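Long-range contacts in hypothetical protein Rv2827c (PDB 1ZEL), which is of unknown function but probably binds DNA through a winged-helix domain and carries a domain related to the C-terminal part of AbiEi antitoxins: residues V31-K35 / K70-A74; Y87-W93 / I124-L128; G273-W277 / V289-R293. All coordinates share one frame; numbering follows the deposited sequence.

Contact 1: V31-K35 / K70-A74; sequences VVVTK and KGTWA. With FMT (formic acid), chain M.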
ATOM      1  N   VAL A  31       9.567  -3.620  16.447  1.00 20.78           N
ATOM      2  CA  VAL A  31       8.806  -2.747  15.539  1.00 21.77           C
ATOM      3  C   VAL A  31       7.476  -2.381  16.183  1.00 21.79           C
ATOM      4  O   VAL A  31       7.077  -1.227  16.175  1.00 22.26           O
ATOM      5  CB  VAL A  31       8.471  -3.409  14.203  1.00 21.76           C
ATOM      6  CG1 VAL A  31       7.874  -2.348  13.253  1.00 21.71           C
ATOM      7  CG2 VAL A  31       9.723  -4.020  13.568  1.00 26.64           C
ATOM      8  N   VAL A  32       6.815  -3.390  16.747  1.00 21.00           N
ATOM      9  CA  VAL A  32       5.524  -3.247  17.394  1.00 20.53           C
ATOM     10  C   VAL A  32       5.633  -4.002  18.717  1.00 20.53           C
ATOM     11  O   VAL A  32       6.271  -5.053  18.768  1.00 19.06           O
ATOM     12  CB  VAL A  32       4.437  -3.930  16.547  1.00 20.33           C
ATOM     13  CG1 VAL A  32       3.159  -4.069  17.325  1.00 20.34           C
ATOM     14  CG2 VAL A  32       4.206  -3.184  15.230  1.00 20.53           C
ATOM     15  N   VAL A  33       5.020  -3.452  19.767  1.00 19.65           N
ATOM     16  CA  VAL A  33       4.947  -4.112  21.065  1.00 20.37           C
ATOM     17  C   VAL A  33       3.568  -4.732  21.238  1.00 19.52           C
ATOM     18  O   VAL A  33       2.584  -4.007  21.282  1.00 19.11           O
ATOM     19  CB  VAL A  33       5.164  -3.073  22.226  1.00 20.84           C
ATOM     20  CG1 VAL A  33       5.088  -3.763  23.580  1.00 18.16           C
ATOM     21  CG2 VAL A  33       6.533  -2.389  22.085  1.00 20.86           C
ATOM     22  N   THR A  34       3.491  -6.051  21.383  1.00 19.57           N
ATOM     23  CA  THR A  34       2.212  -6.692  21.674  1.00 20.23           C
ATOM     24  C   THR A  34       1.959  -6.680  23.178  1.00 20.44           C
ATOM     25  O   THR A  34       2.896  -6.539  23.974  1.00 20.86           O
ATOM     26  CB  THR A  34       2.141  -8.140  21.137  1.00 20.79           C
ATOM     27  OG1 THR A  34       3.047  -8.969  21.865  1.00 22.22           O
ATOM     28  CG2 THR A  34       2.538  -8.189  19.676  1.00 19.32           C
ATOM     29  N   LYS A  35       0.702  -6.854  23.576  1.00 20.37           N
ATOM     30  CA  LYS A  35       0.373  -6.949  24.982  1.00 21.25           C
ATOM     31  C   LYS A  35       1.126  -8.101  25.669  1.00 20.32           C
ATOM     32  O   LYS A  35       1.555  -7.970  26.819  1.00 19.52           O
ATOM     33  CB  LYS A  35      -1.137  -7.111  25.194  1.00 21.46           C
ATOM     34  CG  LYS A  35      -1.475  -7.144  26.676  1.00 24.29           C
ATOM     35  CD  LYS A  35      -2.943  -7.034  26.920  1.00 30.60           C
ATOM     36  CE  LYS A  35      -3.238  -7.183  28.390  1.00 34.91           C
ATOM     37  NZ  LYS A  35      -4.711  -7.189  28.536  1.00 36.35           N
ATOM     38  N   LYS A  70      -6.017  -4.252  17.978  1.00 18.78           N
ATOM     39  CA  LYS A  70      -6.124  -4.532  19.408  1.00 19.75           C
ATOM     40  C   LYS A  70      -4.911  -5.297  19.921  1.00 19.61           C
ATOM     41  O   LYS A  70      -4.494  -6.300  19.332  1.00 20.22           O
ATOM     42  CB  LYS A  70      -7.402  -5.320  19.711  1.00 19.98           C
ATOM     43  N   GLY A  71      -4.350  -4.829  21.027  1.00 20.10           N
ATOM     44  CA  GLY A  71      -3.280  -5.559  21.690  1.00 19.13           C
ATOM     45  C   GLY A  71      -1.904  -5.226  21.145  1.00 19.21           C
ATOM     46  O   GLY A  71      -0.969  -6.008  21.318  1.00 19.11           O
ATOM     47  N   THR A  72      -1.787  -4.072  20.479  1.00 18.72           N
ATOM     48  CA  THR A  72      -0.517  -3.599  19.923  1.00 17.71           C
ATOM     49  C   THR A  72      -0.267  -2.128  20.277  1.00 18.50           C
ATOM     50  O   THR A  72      -1.214  -1.323  20.387  1.00 18.13           O
ATOM     51  CB  THR A  72      -0.462  -3.749  18.387  1.00 17.38           C
ATOM     52  OG1 THR A  72      -1.446  -2.905  17.787  1.00 16.60           O
ATOM     53  CG2 THR A  72      -0.726  -5.187  17.981  1.00 16.26           C
ATOM     54  N   TRP A  73       1.022  -1.794  20.440  1.00 19.18           N
ATOM     55  CA  TRP A  73       1.466  -0.460  20.785  1.00 19.64           C
ATOM     56  C   TRP A  73       2.754  -0.208  20.053  1.00 19.69           C
ATOM     57  O   TRP A  73       3.464  -1.147  19.701  1.00 20.63           O
ATOM     58  CB  TRP A  73       1.731  -0.340  22.299  1.00 20.95           C
ATOM     59  CG  TRP A  73       0.492  -0.362  23.078  1.00 18.77           C
ATOM     60  CD1 TRP A  73      -0.231   0.718  23.508  1.00 25.42           C
ATOM     61  CD2 TRP A  73      -0.211  -1.517  23.494  1.00 20.62           C
ATOM     62  NE1 TRP A  73      -1.360   0.291  24.175  1.00 28.18           N
ATOM     63  CE2 TRP A  73      -1.378  -1.079  24.170  1.00 24.21           C
ATOM     64  CE3 TRP A  73       0.025  -2.890  23.363  1.00 21.66           C
ATOM     65  CZ2 TRP A  73      -2.301  -1.972  24.740  1.00 26.00           C
ATOM     66  CZ3 TRP A  73      -0.907  -3.779  23.911  1.00 23.90           C
ATOM     67  CH2 TRP A  73      -2.059  -3.313  24.584  1.00 25.50           C
ATOM     68  N   ALA A  74       3.063   1.064  19.840  1.00 19.65           N
ATOM     69  CA  ALA A  74       4.379   1.477  19.402  1.00 19.41           C
ATOM     70  C   ALA A  74       5.176   1.997  20.600  1.00 20.31           C
ATOM     71  O   ALA A  74       4.664   2.780  21.415  1.00 20.21           O
ATOM     72  CB  ALA A  74       4.271   2.585  18.312  1.00 19.92           C
TER
HETATM   73  C   FMT M 716      -9.196  -4.807  15.519  1.00 45.80           C
HETATM   74  O1  FMT M 716      -8.131  -4.899  16.134  1.00 44.47           O
HETATM   75  O2  FMT M 716      -9.593  -3.788  14.945  1.00 46.48           O

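Contact 2: Y87-W93 / I124-L128; sequences YLPLRSW and IPIWL. With FMT (formic acid), chain F.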
ATOM      1  N   TYR A  87       3.589   3.074   7.926  1.00 24.60           N
ATOM      2  CA  TYR A  87       2.941   1.789   7.799  1.00 24.63           C
ATOM      3  C   TYR A  87       2.733   1.087   9.123  1.00 24.08           C
ATOM      4  O   TYR A  87       2.393  -0.087   9.145  1.00 23.65           O
ATOM      5  CB  TYR A  87       3.718   0.887   6.833  1.00 24.71           C
ATOM      6  CG  TYR A  87       3.870   1.471   5.419  1.00 25.65           C
ATOM      7  CD1 TYR A  87       2.782   2.031   4.745  1.00 25.13           C
ATOM      8  CD2 TYR A  87       5.087   1.437   4.769  1.00 25.93           C
ATOM      9  CE1 TYR A  87       2.915   2.575   3.467  1.00 24.14           C
ATOM     10  CE2 TYR A  87       5.231   1.962   3.482  1.00 29.76           C
ATOM     11  CZ  TYR A  87       4.137   2.528   2.840  1.00 24.47           C
ATOM     12  OH  TYR A  87       4.292   3.026   1.562  1.00 26.93           O
ATOM     13  N   LEU A  88       2.895   1.802  10.232  1.00 23.25           N
ATOM     14  CA  LEU A  88       2.752   1.156  11.530  1.00 24.32           C
ATOM     15  C   LEU A  88       1.380   0.502  11.750  1.00 24.27           C
ATOM     16  O   LEU A  88       1.311  -0.564  12.358  1.00 25.26           O
ATOM     17  CB  LEU A  88       3.127   2.105  12.692  1.00 23.59           C
ATOM     18  CG  LEU A  88       4.556   2.037  13.205  1.00 26.23           C
ATOM     19  CD1 LEU A  88       4.824   3.110  14.272  1.00 30.43           C
ATOM     20  CD2 LEU A  88       4.923   0.628  13.731  1.00 23.90           C
ATOM     21  N   PRO A  89       0.278   1.124  11.258  1.00 24.15           N
ATOM     22  CA  PRO A  89      -0.998   0.386  11.312  1.00 23.02           C
ATOM     23  C   PRO A  89      -0.955  -1.023  10.687  1.00 23.00           C
ATOM     24  O   PRO A  89      -1.542  -1.962  11.235  1.00 23.27           O
ATOM     25  CB  PRO A  89      -1.961   1.285  10.527  1.00 23.11           C
ATOM     26  CG  PRO A  89      -1.367   2.696  10.674  1.00 23.11           C
ATOM     27  CD  PRO A  89       0.112   2.504  10.728  1.00 23.97           C
ATOM     28  N   LEU A  90      -0.281  -1.170   9.550  1.00 21.93           N
ATOM     29  CA  LEU A  90      -0.185  -2.472   8.894  1.00 21.55           C
ATOM     30  C   LEU A  90       0.776  -3.414   9.607  1.00 22.85           C
ATOM     31  O   LEU A  90       0.518  -4.616   9.726  1.00 23.34           O
ATOM     32  CB  LEU A  90       0.214  -2.306   7.428  1.00 20.75           C
ATOM     33  CG  LEU A  90      -0.870  -1.647   6.573  1.00 21.37           C
ATOM     34  CD1 LEU A  90      -0.328  -1.364   5.192  1.00 18.75           C
ATOM     35  CD2 LEU A  90      -2.122  -2.534   6.493  1.00 20.37           C
ATOM     36  N   ARG A  91       1.908  -2.881  10.054  1.00 22.90           N
ATOM     37  CA  ARG A  91       2.816  -3.680  10.875  1.00 22.64           C
ATOM     38  C   ARG A  91       2.123  -4.128  12.155  1.00 22.44           C
ATOM     39  O   ARG A  91       2.396  -5.219  12.641  1.00 23.24           O
ATOM     40  CB  ARG A  91       4.088  -2.894  11.209  1.00 22.83           C
ATOM     41  CG  ARG A  91       4.806  -2.364   9.957  1.00 22.55           C
ATOM     42  CD  ARG A  91       6.189  -1.861  10.302  1.00 22.09           C
ATOM     43  NE  ARG A  91       6.604  -0.787   9.401  1.00 23.79           N
ATOM     44  CZ  ARG A  91       7.136  -0.974   8.188  1.00 25.75           C
ATOM     45  NH1 ARG A  91       7.342  -2.195   7.721  1.00 21.62           N
ATOM     46  NH2 ARG A  91       7.475   0.075   7.445  1.00 26.59           N
ATOM     47  N   SER A  92       1.254  -3.299  12.729  1.00 21.66           N
ATOM     48  CA  SER A  92       0.528  -3.765  13.931  1.00 22.67           C
ATOM     49  C   SER A  92      -0.415  -4.935  13.647  1.00 22.40           C
ATOM     50  O   SER A  92      -0.626  -5.823  14.503  1.00 21.88           O
ATOM     51  CB  SER A  92      -0.204  -2.615  14.637  1.00 23.75           C
ATOM     52  OG  SER A  92      -1.495  -2.382  14.119  1.00 24.85           O
ATOM     53  N   TRP A  93      -0.985  -4.945  12.450  1.00 22.25           N
ATOM     54  CA  TRP A  93      -1.758  -6.090  11.993  1.00 23.14           C
ATOM     55  C   TRP A  93      -0.911  -7.360  11.867  1.00 23.95           C
ATOM     56  O   TRP A  93      -1.290  -8.420  12.409  1.00 24.66           O
ATOM     57  CB  TRP A  93      -2.485  -5.741  10.693  1.00 23.69           C
ATOM     58  CG  TRP A  93      -3.527  -6.774  10.245  1.00 23.97           C
ATOM     59  CD1 TRP A  93      -3.961  -7.866  10.930  1.00 26.93           C
ATOM     60  CD2 TRP A  93      -4.274  -6.733   9.028  1.00 26.80           C
ATOM     61  NE1 TRP A  93      -4.920  -8.541  10.194  1.00 30.28           N
ATOM     62  CE2 TRP A  93      -5.130  -7.853   9.022  1.00 30.31           C
ATOM     63  CE3 TRP A  93      -4.304  -5.849   7.941  1.00 27.32           C
ATOM     64  CZ2 TRP A  93      -5.997  -8.127   7.954  1.00 27.62           C
ATOM     65  CZ3 TRP A  93      -5.176  -6.113   6.886  1.00 21.75           C
ATOM     66  CH2 TRP A  93      -5.996  -7.245   6.893  1.00 26.31           C
ATOM     67  N   ILE A 124      -3.720   4.356   3.903  1.00 20.99           N
ATOM     68  CA  ILE A 124      -2.799   3.470   3.168  1.00 19.30           C
ATOM     69  C   ILE A 124      -3.588   2.554   2.261  1.00 19.35           C
ATOM     70  O   ILE A 124      -4.388   1.740   2.738  1.00 19.99           O
ATOM     71  CB  ILE A 124      -1.928   2.614   4.126  1.00 20.13           C
ATOM     72  CG1 ILE A 124      -1.184   3.516   5.129  1.00 22.44           C
ATOM     73  CG2 ILE A 124      -0.958   1.715   3.285  1.00 16.85           C
ATOM     74  CD1 ILE A 124      -1.158   2.975   6.588  1.00 24.82           C
ATOM     75  N   PRO A 125      -3.373   2.661   0.942  1.00 20.34           N
ATOM     76  CA  PRO A 125      -4.041   1.771   0.002  1.00 20.02           C
ATOM     77  C   PRO A 125      -3.443   0.363   0.016  1.00 19.54           C
ATOM     78  O   PRO A 125      -2.224   0.181  -0.179  1.00 19.02           O
ATOM     79  CB  PRO A 125      -3.806   2.455  -1.348  1.00 19.73           C
ATOM     80  CG  PRO A 125      -2.482   3.133  -1.162  1.00 20.93           C
ATOM     81  CD  PRO A 125      -2.474   3.615   0.259  1.00 20.39           C
ATOM     82  N   ILE A 126      -4.294  -0.623   0.270  1.00 18.79           N
ATOM     83  CA  ILE A 126      -3.884  -2.025   0.212  1.00 17.82           C
ATOM     84  C   ILE A 126      -4.815  -2.847  -0.646  1.00 18.86           C
ATOM     85  O   ILE A 126      -5.942  -2.450  -0.911  1.00 21.19           O
ATOM     86  CB  ILE A 126      -3.812  -2.690   1.632  1.00 17.52           C
ATOM     87  CG1 ILE A 126      -5.194  -2.684   2.309  1.00 17.41           C
ATOM     88  CG2 ILE A 126      -2.771  -2.003   2.519  1.00 17.51           C
ATOM     89  CD1 ILE A 126      -5.216  -3.508   3.603  1.00 20.75           C
ATOM     90  N   TRP A 127      -4.339  -4.008  -1.066  1.00 18.60           N
ATOM     91  CA  TRP A 127      -5.177  -5.008  -1.701  1.00 18.37           C
ATOM     92  C   TRP A 127      -5.330  -6.118  -0.686  1.00 18.78           C
ATOM     93  O   TRP A 127      -4.362  -6.444   0.013  1.00 17.24           O
ATOM     94  CB  TRP A 127      -4.500  -5.550  -2.986  1.00 20.12           C
ATOM     95  CG  TRP A 127      -5.227  -6.804  -3.503  1.00 21.34           C
ATOM     96  CD1 TRP A 127      -6.397  -6.844  -4.211  1.00 21.57           C
ATOM     97  CD2 TRP A 127      -4.872  -8.170  -3.236  1.00 23.46           C
ATOM     98  NE1 TRP A 127      -6.773  -8.167  -4.436  1.00 19.23           N
ATOM     99  CE2 TRP A 127      -5.854  -8.991  -3.840  1.00 23.31           C
ATOM    100  CE3 TRP A 127      -3.813  -8.779  -2.551  1.00 23.95           C
ATOM    101  CZ2 TRP A 127      -5.798 -10.388  -3.786  1.00 24.42           C
ATOM    102  CZ3 TRP A 127      -3.761 -10.158  -2.492  1.00 24.50           C
ATOM    103  CH2 TRP A 127      -4.746 -10.953  -3.107  1.00 22.38           C
ATOM    104  N   LEU A 128      -6.546  -6.667  -0.577  1.00 19.93           N
ATOM    105  CA  LEU A 128      -6.805  -7.850   0.240  1.00 21.43           C
ATOM    106  C   LEU A 128      -7.543  -8.887  -0.588  1.00 23.01           C
ATOM    107  O   LEU A 128      -8.435  -8.527  -1.341  1.00 23.42           O
ATOM    108  CB  LEU A 128      -7.713  -7.487   1.435  1.00 21.48           C
ATOM    109  CG  LEU A 128      -7.060  -7.010   2.734  1.00 23.60           C
ATOM    110  CD1 LEU A 128      -8.154  -6.560   3.724  1.00 25.77           C
ATOM    111  CD2 LEU A 128      -6.204  -8.095   3.330  1.00 21.62           C
TER
HETATM  112  C   FMT F 704       3.118   5.904   1.728  1.00 34.94           C
HETATM  113  O1  FMT F 704       4.269   6.240   2.033  1.00 34.96           O
HETATM  114  O2  FMT F 704       2.851   4.974   0.951  1.00 34.23           O

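Contact 3: G273-W277 / V289-R293; sequences GESVW and VPLLR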
ATOM      1  N   GLY A 273     -14.769  18.699 -17.714  1.00 48.43           N
ATOM      2  CA  GLY A 273     -13.420  18.683 -18.293  1.00 47.81           C
ATOM      3  C   GLY A 273     -13.444  18.527 -19.808  1.00 47.12           C
ATOM      4  O   GLY A 273     -14.175  19.242 -20.503  1.00 47.99           O
ATOM      5  N   GLU A 274     -12.656  17.581 -20.313  1.00 45.15           N
ATOM      6  CA  GLU A 274     -12.547  17.323 -21.749  1.00 43.31           C
ATOM      7  C   GLU A 274     -12.286  15.825 -21.964  1.00 41.14           C
ATOM      8  O   GLU A 274     -12.073  15.101 -20.987  1.00 40.60           O
ATOM      9  CB  GLU A 274     -11.425  18.167 -22.348  1.00 43.51           C
ATOM     10  CG  GLU A 274     -10.044  17.791 -21.854  0.50 43.99           C
ATOM     11  CD  GLU A 274      -8.964  18.418 -22.689  0.50 45.70           C
ATOM     12  OE1 GLU A 274      -8.392  17.701 -23.536  0.50 44.02           O
ATOM     13  OE2 GLU A 274      -8.710  19.633 -22.518  0.50 45.43           O
ATOM     14  N   SER A 275     -12.338  15.356 -23.215  1.00 38.50           N
ATOM     15  CA  SER A 275     -12.164  13.913 -23.497  1.00 36.85           C
ATOM     16  C   SER A 275     -11.598  13.653 -24.880  1.00 35.49           C
ATOM     17  O   SER A 275     -11.778  14.462 -25.773  1.00 34.77           O
ATOM     18  CB  SER A 275     -13.468  13.131 -23.298  1.00 36.38           C
ATOM     19  OG  SER A 275     -14.486  13.564 -24.182  1.00 39.63           O
ATOM     20  N   VAL A 276     -10.918  12.516 -25.027  1.00 33.82           N
ATOM     21  CA  VAL A 276     -10.275  12.074 -26.262  1.00 33.28           C
ATOM     22  C   VAL A 276     -10.890  10.723 -26.590  1.00 31.20           C
ATOM     23  O   VAL A 276     -11.193   9.967 -25.680  1.00 31.49           O
ATOM     24  CB  VAL A 276      -8.767  11.805 -26.009  1.00 33.79           C
ATOM     25  CG1 VAL A 276      -8.079  11.227 -27.266  1.00 37.50           C
ATOM     26  CG2 VAL A 276      -8.079  13.069 -25.533  1.00 38.48           C
ATOM     27  N   TRP A 277     -11.066  10.428 -27.873  1.00 29.13           N
ATOM     28  CA  TRP A 277     -11.642   9.160 -28.324  1.00 27.99           C
ATOM     29  C   TRP A 277     -10.525   8.280 -28.832  1.00 27.25           C
ATOM     30  O   TRP A 277      -9.758   8.706 -29.684  1.00 26.81           O
ATOM     31  CB  TRP A 277     -12.663   9.432 -29.438  1.00 27.60           C
ATOM     32  CG  TRP A 277     -13.155   8.253 -30.297  1.00 27.56           C
ATOM     33  CD1 TRP A 277     -13.130   8.178 -31.665  1.00 27.89           C
ATOM     34  CD2 TRP A 277     -13.772   7.047 -29.845  1.00 23.57           C
ATOM     35  NE1 TRP A 277     -13.689   6.993 -32.094  1.00 22.04           N
ATOM     36  CE2 TRP A 277     -14.094   6.284 -30.994  1.00 24.89           C
ATOM     37  CE3 TRP A 277     -14.068   6.518 -28.570  1.00 25.05           C
ATOM     38  CZ2 TRP A 277     -14.704   5.024 -30.915  1.00 23.41           C
ATOM     39  CZ3 TRP A 277     -14.689   5.270 -28.494  1.00 26.92           C
ATOM     40  CH2 TRP A 277     -14.989   4.531 -29.661  1.00 26.05           C
ATOM     41  N   VAL A 289      -5.275  11.740 -20.765  1.00 31.30           N
ATOM     42  CA  VAL A 289      -4.925  12.901 -21.614  1.00 31.79           C
ATOM     43  C   VAL A 289      -5.445  14.252 -21.052  1.00 31.98           C
ATOM     44  O   VAL A 289      -4.680  15.217 -20.944  1.00 32.26           O
ATOM     45  CB  VAL A 289      -5.258  12.638 -23.111  1.00 31.98           C
ATOM     46  CG1 VAL A 289      -4.810  13.799 -23.992  1.00 34.30           C
ATOM     47  CG2 VAL A 289      -4.551  11.377 -23.567  1.00 32.55           C
ATOM     48  N   PRO A 290      -6.712  14.313 -20.616  1.00 32.74           N
ATOM     49  CA  PRO A 290      -7.176  15.541 -19.946  1.00 33.33           C
ATOM     50  C   PRO A 290      -6.336  16.030 -18.744  1.00 34.16           C
ATOM     51  O   PRO A 290      -6.160  17.249 -18.586  1.00 33.79           O
ATOM     52  CB  PRO A 290      -8.586  15.162 -19.480  1.00 33.57           C
ATOM     53  CG  PRO A 290      -9.006  14.125 -20.446  1.00 33.09           C
ATOM     54  CD  PRO A 290      -7.793  13.315 -20.710  1.00 32.02           C
ATOM     55  N   LEU A 291      -5.842  15.118 -17.897  1.00 34.71           N
ATOM     56  CA  LEU A 291      -4.883  15.496 -16.852  1.00 35.25           C
ATOM     57  C   LEU A 291      -3.562  15.980 -17.422  1.00 36.07           C
ATOM     58  O   LEU A 291      -3.018  16.964 -16.932  1.00 35.59           O
ATOM     59  CB  LEU A 291      -4.583  14.356 -15.875  1.00 34.64           C
ATOM     60  CG  LEU A 291      -5.656  14.070 -14.833  1.00 36.46           C
ATOM     61  CD1 LEU A 291      -5.239  12.893 -13.998  1.00 31.72           C
ATOM     62  CD2 LEU A 291      -5.961  15.288 -13.947  1.00 38.31           C
ATOM     63  N   LEU A 292      -3.029  15.263 -18.415  1.00 36.77           N
ATOM     64  CA  LEU A 292      -1.781  15.675 -19.067  1.00 37.24           C
ATOM     65  C   LEU A 292      -1.908  17.071 -19.674  1.00 38.71           C
ATOM     66  O   LEU A 292      -0.950  17.855 -19.685  1.00 38.55           O
ATOM     67  CB  LEU A 292      -1.391  14.672 -20.143  1.00 37.23           C
ATOM     68  CG  LEU A 292      -0.884  13.350 -19.587  1.00 34.20           C
ATOM     69  CD1 LEU A 292      -0.679  12.402 -20.715  1.00 31.43           C
ATOM     70  CD2 LEU A 292       0.432  13.592 -18.829  1.00 36.99           C
ATOM     71  N   ARG A 293      -3.108  17.378 -20.164  1.00 40.05           N
ATOM     72  CA  ARG A 293      -3.404  18.709 -20.706  1.00 41.68           C
ATOM     73  C   ARG A 293      -3.438  19.821 -19.658  1.00 42.97           C
ATOM     74  O   ARG A 293      -2.983  20.923 -19.930  1.00 43.18           O
ATOM     75  CB  ARG A 293      -4.693  18.682 -21.527  1.00 41.22           C
ATOM     76  CG  ARG A 293      -4.409  18.269 -22.934  1.00 42.00           C
ATOM     77  CD  ARG A 293      -5.620  17.895 -23.739  1.00 43.22           C
ATOM     78  NE  ARG A 293      -5.183  17.149 -24.916  1.00 44.57           N
ATOM     79  CZ  ARG A 293      -5.983  16.621 -25.836  1.00 42.94           C
ATOM     80  NH1 ARG A 293      -7.299  16.737 -25.722  1.00 42.83           N
ATOM     81  NH2 ARG A 293      -5.453  15.963 -26.864  1.00 38.27           N
TER

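Contact 1: V31-K35 / K70-A74
Val33 and Trp73 face each other as an antiparallel hydrogen-bonded pair. The bond from Val33 N to Trp73 O (2.8 Å) is nearly straight, while the return bond from Trp73 N to Val33 O, also 2.8 Å, is bent to 141°. Next to them, Thr34 and Thr72 form a non-hydrogen-bonded pair. Of all the residues here Trp73 has most surface buried by the other segment. Its CG lies anti to the carbonyl carbon and beside the backbone N (chi1 -71°), which swings the six-membered ring along the strand 33-34 toward Lys35. The ring meets that segment with its edge: Val33 O is 3.5 Å from Trp73 CE3, and Lys35 N is 3.5 Å from Trp73 CZ3, both near the ring plane. Trp73 CZ3 also touches Lys35 CB at 3.6 Å. Beyond CB the lysine chain runs out fully extended, taking NZ away from the indole to a salt bridge with Asp52. Lys35 N is itself held by Gly71 O at 2.9 Å, approaching from above the carbonyl plane. Thr34, the residue before the helix, turns OG1 back between its own N and carbonyl carbon (chi1 68°), where it caps Asp37 N. On the threonine side of the sheet, Val32 CG1 rests 3.8 Å from Thr72 CB, and helix 88-96 packs there through Ser92 and Ala95. Ile55 of helix 51-61 touches Trp73 on the other side. A short first strand leading into a helix and paired with the second strand of a beta hairpin, in the order 1-3-2, is characteristic of the winged helix-turn-helix fold.

Contact 2: Y87-W93 / I124-L128
Ile124 points its side chain at the start of helix 88-96, where it meets Tyr87, Pro89 and Leu90. Its CB faces the helix and divides the work between two branches. The short one, CG2, stands anti to the backbone N and drops between Leu90 and Tyr87, 3.7 Å from Leu90 CD1 and 4.0 Å from Tyr87 CE1. The longer one leaves through CG1, which serves as the arm, and ends at CD1, 4.1 Å from Pro89 CG. To get there the chain twists to chi2 138°, well off a staggered value, so the tip is probably placed by its packing. Two residues on, Ile126 repeats the approach: its CG2 lies 3.7 Å from Leu90 CD1, the methyl that Ile124 also touches, and its CD1 reaches the Trp93 ring edge at CZ3. Leu128 completes the row, with CD2 3.7 Å from Trp93 CH2. Alternate residues of segment 124-128 thus meet Tyr87, just ahead of the helix, and Pro89, Leu90 and Trp93 within it, all through apolar atoms. Tyr87 OH is hydrogen-bonded to His112 and to a formate probably from the crystallisation liquor, while Leu104 and Val142 of the flanking strands extend the greasy floor under Leu90. The axes of helix 88-93 and strand 124-127 approach to 10.6 Å, their directions 40° apart. This is alpha/beta layer packing, a helix lying on a mixed sheet, within the AbiEi antitoxin C-terminal family region.

Contact 3: G273-W277 / V289-R293
Glu274 reaches across to helix 288-296, lying over Pro290 and ending at Arg293. Its CG sits between its own N and carbonyl carbon (chi1 66°), and the chain then runs on extended, so that the aliphatic part crosses the proline ring with CG 3.8 Å from Pro290 CB. The backbone adds to this: Glu274 O lies 3.3 Å from Pro290 CG. The carboxylate goes further along the helix, where OE1 takes a salt bridge from Arg293 NH1 at 2.6 Å. That bond is almost straight, 168° at the hydrogen, and OE1 lies close to the guanidinium plane. The carboxylate itself is turned 57° out of that plane, and one oxygen makes the bridge. Val276, two residues along the chain, where the strand begins, supplies the apolar half. Its CG2 meets Val289 CG1 at 3.7 Å, the two valines crossing at about a right angle, and the same methyl lies 3.8 Å from Arg293 NH1. One helical turn before the arginine, Val289 CG1 lies over the rim of one guanidinium face, which probably limits how the group can turn. Asp285 also links the two elements, pairing with the Val276 backbone and accepting a hydrogen bond from Val289 N. The bridge probably helps set the direction of the two charged side chains over a small apolar patch, while the exposure of Arg293 would weaken its charge attraction.

Overall arrangement
The three contacts follow one another along the chain, and contacts 1 and 3 lie on opposite sides of the chain's centre. Contact 2 is the buried one, its centre about 7 Å from the centre of the chain, and is purely apolar. Contact 1, partly buried, is held by backbone hydrogen bonds between strands and an indole edge. Contact 3 lies at the surface and mixes a salt bridge with valine packing between a strand and a helix. Helix 88-96 of contact 2 also packs against contact 1, with Val31 on Arg91, so the winged-helix part abuts the central sheet region. Contact 3 stands apart, its centre about 47 Å from that of contact 1.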